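Long-range contact in 4-oxalmesaconate hydratase (Pseudomonas putida, PDB 5CGZ), which hydrates 4-carboxy-2-hydroxymuconate, the enol form of oxalomesaconate, to 4-carboxy-4-hydroxy-2-oxoadipate in the third step of gallate breakdown, using one zinc ion per subunit: residues V202-A210 and N221-Q229. Numbering follows the deposited sequence.
Sequences VALQRGVQA and NIVYAEGLQ
A203 O accepts the N-H of A225 at 3.2 Å (N-H...O angle 158°), and this bond ties helix 202-210 to the start of strand 225-229. The same oxygen takes the helical N-H of G207 from the opposite face of its carbonyl plane, so it is gripped by two backbone N-H groups, one from each face. Weaker CA-H...O contacts flank the bond: Y224 CA leans on A203 O, and A203 CA faces A225 O. Close backbone approach depends on G207, whose CA lies 3.6 Å from V223 O; a CB there would collide with that oxygen. One water donates to both L204 O and V223 O, bridging two acceptors that cannot bond to each other.

Apolar side chains add to the backbone contact. Beside the Y224 ring, A203 CB sits at the edge, in plane, 3.8 Å from CD1, while L204 CD2 comes obliquely to within 3.6 Å of CE1. A chi1 of -59° sets Y224 CG beside its backbone N, opposite the carbonyl carbon, and the side chain runs alongside L204, both pointing the same way. With only an alanine here, the ring is gone, and L204 CD2 and W179, which stacks on it, would probably be left without the surface they pack on. Farther along the helix, A210 CB meets I222 CG2 at 4.0 Å and also touches A225 CB.

R206 lays its CB against A225 O (3.4 Å), then bends at chi2 to carry its guanidinium away; Q209 OE1 receives NH1 in plane, and NH2 pairs with E158 and with E163 of a second subunit. V235 of a third subunit packs on A210 and I222. Away from the zinc site, this structural packing lays segment 202-210 of helix 193-212 at 79° to strand 225-229, whose full strand 225-230 is antiparallel to both sheet neighbours, 154-157 and 171-174, in the Rossmann-like fold.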
ATOM      1  N   VAL A 202      16.922 -13.495  16.140  1.00 28.97           N
ATOM      2  CA  VAL A 202      15.892 -12.455  15.997  1.00 31.94           C
ATOM      3  C   VAL A 202      16.056 -11.383  17.072  1.00 30.81           C
ATOM      4  O   VAL A 202      16.083 -10.192  16.767  1.00 30.21           O
ATOM      5  CB  VAL A 202      14.452 -13.021  16.090  1.00 30.92           C
ATOM      6  CG1 VAL A 202      13.428 -11.871  16.163  1.00 27.02           C
ATOM      7  CG2 VAL A 202      14.147 -13.924  14.894  1.00 27.48           C
ATOM      8  N   ALA A 203      16.183 -11.807  18.329  1.00 29.96           N
ATOM      9  CA  ALA A 203      16.309 -10.859  19.440  1.00 29.70           C
ATOM     10  C   ALA A 203      17.578 -10.015  19.312  1.00 28.66           C
ATOM     11  O   ALA A 203      17.580  -8.819  19.621  1.00 32.02           O
ATOM     12  CB  ALA A 203      16.291 -11.598  20.787  1.00 29.68           C
ATOM     13  N   LEU A 204      18.662 -10.635  18.856  1.00 29.07           N
ATOM     14  CA  LEU A 204      19.909  -9.907  18.679  1.00 28.98           C
ATOM     15  C   LEU A 204      19.789  -8.901  17.537  1.00 31.00           C
ATOM     16  O   LEU A 204      20.269  -7.771  17.651  1.00 31.14           O
ATOM     17  CB  LEU A 204      21.072 -10.875  18.427  1.00 31.92           C
ATOM     18  CG  LEU A 204      21.554 -11.705  19.623  1.00 32.98           C
ATOM     19  CD1 LEU A 204      22.453 -12.856  19.161  1.00 29.70           C
ATOM     20  CD2 LEU A 204      22.283 -10.833  20.654  1.00 28.20           C
ATOM     21  N   GLN A 205      19.141  -9.302  16.441  1.00 28.23           N
ATOM     22  CA  GLN A 205      18.955  -8.393  15.310  1.00 28.02           C
ATOM     23  C   GLN A 205      18.077  -7.205  15.706  1.00 26.34           C
ATOM     24  O   GLN A 205      18.404  -6.052  15.431  1.00 29.65           O
ATOM     25  CB  GLN A 205      18.337  -9.131  14.110  1.00 25.62           C
ATOM     26  CG  GLN A 205      19.274 -10.158  13.451  1.00 26.77           C
ATOM     27  CD  GLN A 205      20.577  -9.537  12.979  1.00 32.66           C
ATOM     28  OE1 GLN A 205      21.525  -9.394  13.754  1.00 32.31           O
ATOM     29  NE2 GLN A 205      20.628  -9.158  11.705  1.00 30.35           N
ATOM     30  N   ARG A 206      16.957  -7.489  16.358  1.00 27.21           N
ATOM     31  CA  ARG A 206      16.063  -6.417  16.785  1.00 30.83           C
ATOM     32  C   ARG A 206      16.760  -5.554  17.827  1.00 28.86           C
ATOM     33  O   ARG A 206      16.523  -4.352  17.898  1.00 27.36           O
ATOM     34  CB  ARG A 206      14.747  -6.980  17.335  1.00 26.56           C
ATOM     35  CG  ARG A 206      13.949  -7.795  16.307  1.00 27.22           C
ATOM     36  CD  ARG A 206      13.780  -7.048  14.987  1.00 28.56           C
ATOM     37  NE  ARG A 206      12.917  -7.797  14.070  1.00 32.40           N
ATOM     38  CZ  ARG A 206      12.631  -7.427  12.825  1.00 28.38           C
ATOM     39  NH1 ARG A 206      13.129  -6.298  12.326  1.00 26.91           N
ATOM     40  NH2 ARG A 206      11.836  -8.185  12.079  1.00 29.80           N
ATOM     41  N   GLY A 207      17.637  -6.168  18.620  1.00 30.40           N
ATOM     42  CA  GLY A 207      18.416  -5.422  19.596  1.00 31.05           C
ATOM     43  C   GLY A 207      19.285  -4.368  18.929  1.00 30.88           C
ATOM     44  O   GLY A 207      19.312  -3.209  19.352  1.00 30.06           O
ATOM     45  N   VAL A 208      19.999  -4.768  17.883  1.00 29.24           N
ATOM     46  CA  VAL A 208      20.849  -3.828  17.152  1.00 27.56           C
ATOM     47  C   VAL A 208      20.008  -2.725  16.515  1.00 29.07           C
ATOM     48  O   VAL A 208      20.376  -1.552  16.561  1.00 30.17           O
ATOM     49  CB  VAL A 208      21.689  -4.544  16.059  1.00 31.79           C
ATOM     50  CG1 VAL A 208      22.336  -3.527  15.110  1.00 25.81           C
ATOM     51  CG2 VAL A 208      22.759  -5.430  16.704  1.00 27.34           C
ATOM     52  N   GLN A 209      18.865  -3.095  15.937  1.00 28.23           N
ATOM     53  CA  GLN A 209      18.002  -2.112  15.280  1.00 31.07           C
ATOM     54  C   GLN A 209      17.387  -1.137  16.284  1.00 30.35           C
ATOM     55  O   GLN A 209      17.299   0.054  16.013  1.00 27.95           O
ATOM     56  CB  GLN A 209      16.902  -2.808  14.477  1.00 30.69           C
ATOM     57  CG  GLN A 209      17.443  -3.702  13.352  1.00 27.31           C
ATOM     58  CD  GLN A 209      16.366  -4.594  12.745  1.00 33.51           C
ATOM     59  OE1 GLN A 209      15.178  -4.431  13.025  1.00 31.37           O
ATOM     60  NE2 GLN A 209      16.782  -5.543  11.913  1.00 30.18           N
ATOM     61  N   ALA A 210      16.956  -1.644  17.436  1.00 28.07           N
ATOM     62  CA  ALA A 210      16.435  -0.784  18.491  1.00 31.53           C
ATOM     63  C   ALA A 210      17.514   0.204  18.948  1.00 31.93           C
ATOM     64  O   ALA A 210      17.253   1.402  19.101  1.00 33.40           O
ATOM     65  CB  ALA A 210      15.933  -1.623  19.671  1.00 26.87           C
ATOM     66  N   ASN A 221      22.283   0.138  26.859  1.00 32.31           N
ATOM     67  CA  ASN A 221      22.827  -1.188  26.603  1.00 35.12           C
ATOM     68  C   ASN A 221      21.743  -2.102  26.038  1.00 32.45           C
ATOM     69  O   ASN A 221      21.246  -2.986  26.726  1.00 35.43           O
ATOM     70  CB  ASN A 221      23.411  -1.765  27.898  1.00 33.65           C
ATOM     71  CG  ASN A 221      24.006  -3.146  27.706  1.00 41.35           C
ATOM     72  OD1 ASN A 221      24.670  -3.412  26.706  1.00 38.47           O
ATOM     73  ND2 ASN A 221      23.759  -4.038  28.661  1.00 38.39           N
ATOM     74  N   ILE A 222      21.348  -1.864  24.793  1.00 33.35           N
ATOM     75  CA  ILE A 222      20.213  -2.591  24.233  1.00 29.23           C
ATOM     76  C   ILE A 222      20.728  -3.753  23.396  1.00 31.91           C
ATOM     77  O   ILE A 222      21.230  -3.557  22.289  1.00 34.36           O
ATOM     78  CB  ILE A 222      19.312  -1.668  23.394  1.00 27.64           C
ATOM     79  CG1 ILE A 222      18.883  -0.457  24.236  1.00 29.63           C
ATOM     80  CG2 ILE A 222      18.099  -2.435  22.902  1.00 26.79           C
ATOM     81  CD1 ILE A 222      18.102   0.610  23.461  1.00 29.24           C
ATOM     82  N   VAL A 223      20.621  -4.958  23.945  1.00 29.55           N
ATOM     83  CA  VAL A 223      21.232  -6.135  23.337  1.00 31.03           C
ATOM     84  C   VAL A 223      20.182  -7.069  22.743  1.00 33.12           C
ATOM     85  O   VAL A 223      20.387  -7.639  21.676  1.00 32.05           O
ATOM     86  CB  VAL A 223      22.068  -6.919  24.360  1.00 32.21           C
ATOM     87  CG1 VAL A 223      22.726  -8.140  23.693  1.00 31.05           C
ATOM     88  CG2 VAL A 223      23.123  -6.005  24.992  1.00 32.66           C
ATOM     89  N   TYR A 224      19.066  -7.216  23.452  1.00 29.26           N
ATOM     90  CA  TYR A 224      17.963  -8.069  23.024  1.00 30.83           C
ATOM     91  C   TYR A 224      16.679  -7.252  22.971  1.00 32.43           C
ATOM     92  O   TYR A 224      16.374  -6.522  23.921  1.00 32.07           O
ATOM     93  CB  TYR A 224      17.781  -9.255  23.986  1.00 28.76           C
ATOM     94  CG  TYR A 224      18.996 -10.153  24.123  1.00 30.92           C
ATOM     95  CD1 TYR A 224      19.210 -11.204  23.236  1.00 30.06           C
ATOM     96  CD2 TYR A 224      19.919  -9.953  25.140  1.00 32.25           C
ATOM     97  CE1 TYR A 224      20.312 -12.031  23.354  1.00 31.96           C
ATOM     98  CE2 TYR A 224      21.034 -10.777  25.272  1.00 33.40           C
ATOM     99  CZ  TYR A 224      21.222 -11.811  24.376  1.00 36.06           C
ATOM    100  OH  TYR A 224      22.317 -12.628  24.503  1.00 34.75           O
ATOM    101  N   ALA A 225      15.921  -7.369  21.882  1.00 30.42           N
ATOM    102  CA  ALA A 225      14.654  -6.641  21.781  1.00 28.07           C
ATOM    103  C   ALA A 225      13.588  -7.485  21.096  1.00 30.92           C
ATOM    104  O   ALA A 225      13.913  -8.408  20.349  1.00 28.49           O
ATOM    105  CB  ALA A 225      14.852  -5.311  21.031  1.00 26.90           C
ATOM    106  N   GLU A 226      12.321  -7.181  21.373  1.00 28.66           N
ATOM    107  CA  GLU A 226      11.208  -7.739  20.611  1.00 30.29           C
ATOM    108  C   GLU A 226      10.542  -6.615  19.812  1.00 30.37           C
ATOM    109  O   GLU A 226      10.356  -5.503  20.322  1.00 29.49           O
ATOM    110  CB  GLU A 226      10.196  -8.434  21.537  1.00 27.10           C
ATOM    111  CG  GLU A 226      10.698  -9.784  22.043  1.00 31.26           C
ATOM    112  CD  GLU A 226       9.790 -10.443  23.091  1.00 36.12           C
ATOM    113  OE1 GLU A 226       8.809  -9.814  23.555  1.00 30.09           O
ATOM    114  OE2 GLU A 226      10.078 -11.605  23.455  1.00 33.42           O
ATOM    115  N   GLY A 227      10.228  -6.890  18.552  1.00 28.31           N
ATOM    116  CA  GLY A 227       9.551  -5.919  17.704  1.00 26.55           C
ATOM    117  C   GLY A 227       8.052  -6.159  17.731  1.00 27.00           C
ATOM    118  O   GLY A 227       7.601  -7.312  17.734  1.00 30.54           O
ATOM    119  N   LEU A 228       7.285  -5.074  17.771  1.00 26.93           N
ATOM    120  CA  LEU A 228       5.823  -5.132  17.808  1.00 30.73           C
ATOM    121  C   LEU A 228       5.227  -4.199  16.759  1.00 31.44           C
ATOM    122  O   LEU A 228       5.766  -3.116  16.509  1.00 30.29           O
ATOM    123  CB  LEU A 228       5.282  -4.728  19.186  1.00 30.81           C
ATOM    124  CG  LEU A 228       5.482  -5.563  20.461  1.00 36.82           C
ATOM    125  CD1 LEU A 228       4.931  -6.960  20.294  1.00 30.47           C
ATOM    126  CD2 LEU A 228       6.932  -5.594  20.889  1.00 35.79           C
ATOM    127  N   GLN A 229       4.106  -4.597  16.163  1.00 28.75           N
ATOM    128  CA  GLN A 229       3.350  -3.672  15.325  1.00 30.33           C
ATOM    129  C   GLN A 229       2.027  -3.319  15.993  1.00 29.62           C
ATOM    130  O   GLN A 229       1.196  -4.186  16.244  1.00 29.48           O
ATOM    131  CB  GLN A 229       3.094  -4.249  13.927  1.00 30.18           C
ATOM    132  CG  GLN A 229       2.354  -3.252  13.030  1.00 33.54           C
ATOM    133  CD  GLN A 229       2.556  -3.488  11.530  1.00 41.59           C
ATOM    134  OE1 GLN A 229       2.738  -4.616  11.082  1.00 37.09           O
ATOM    135  NE2 GLN A 229       2.523  -2.405  10.750  1.00 47.68           N
TER
HETATM  136  O   HOH W   1      22.143  -7.157  19.759  1.00 28.98           O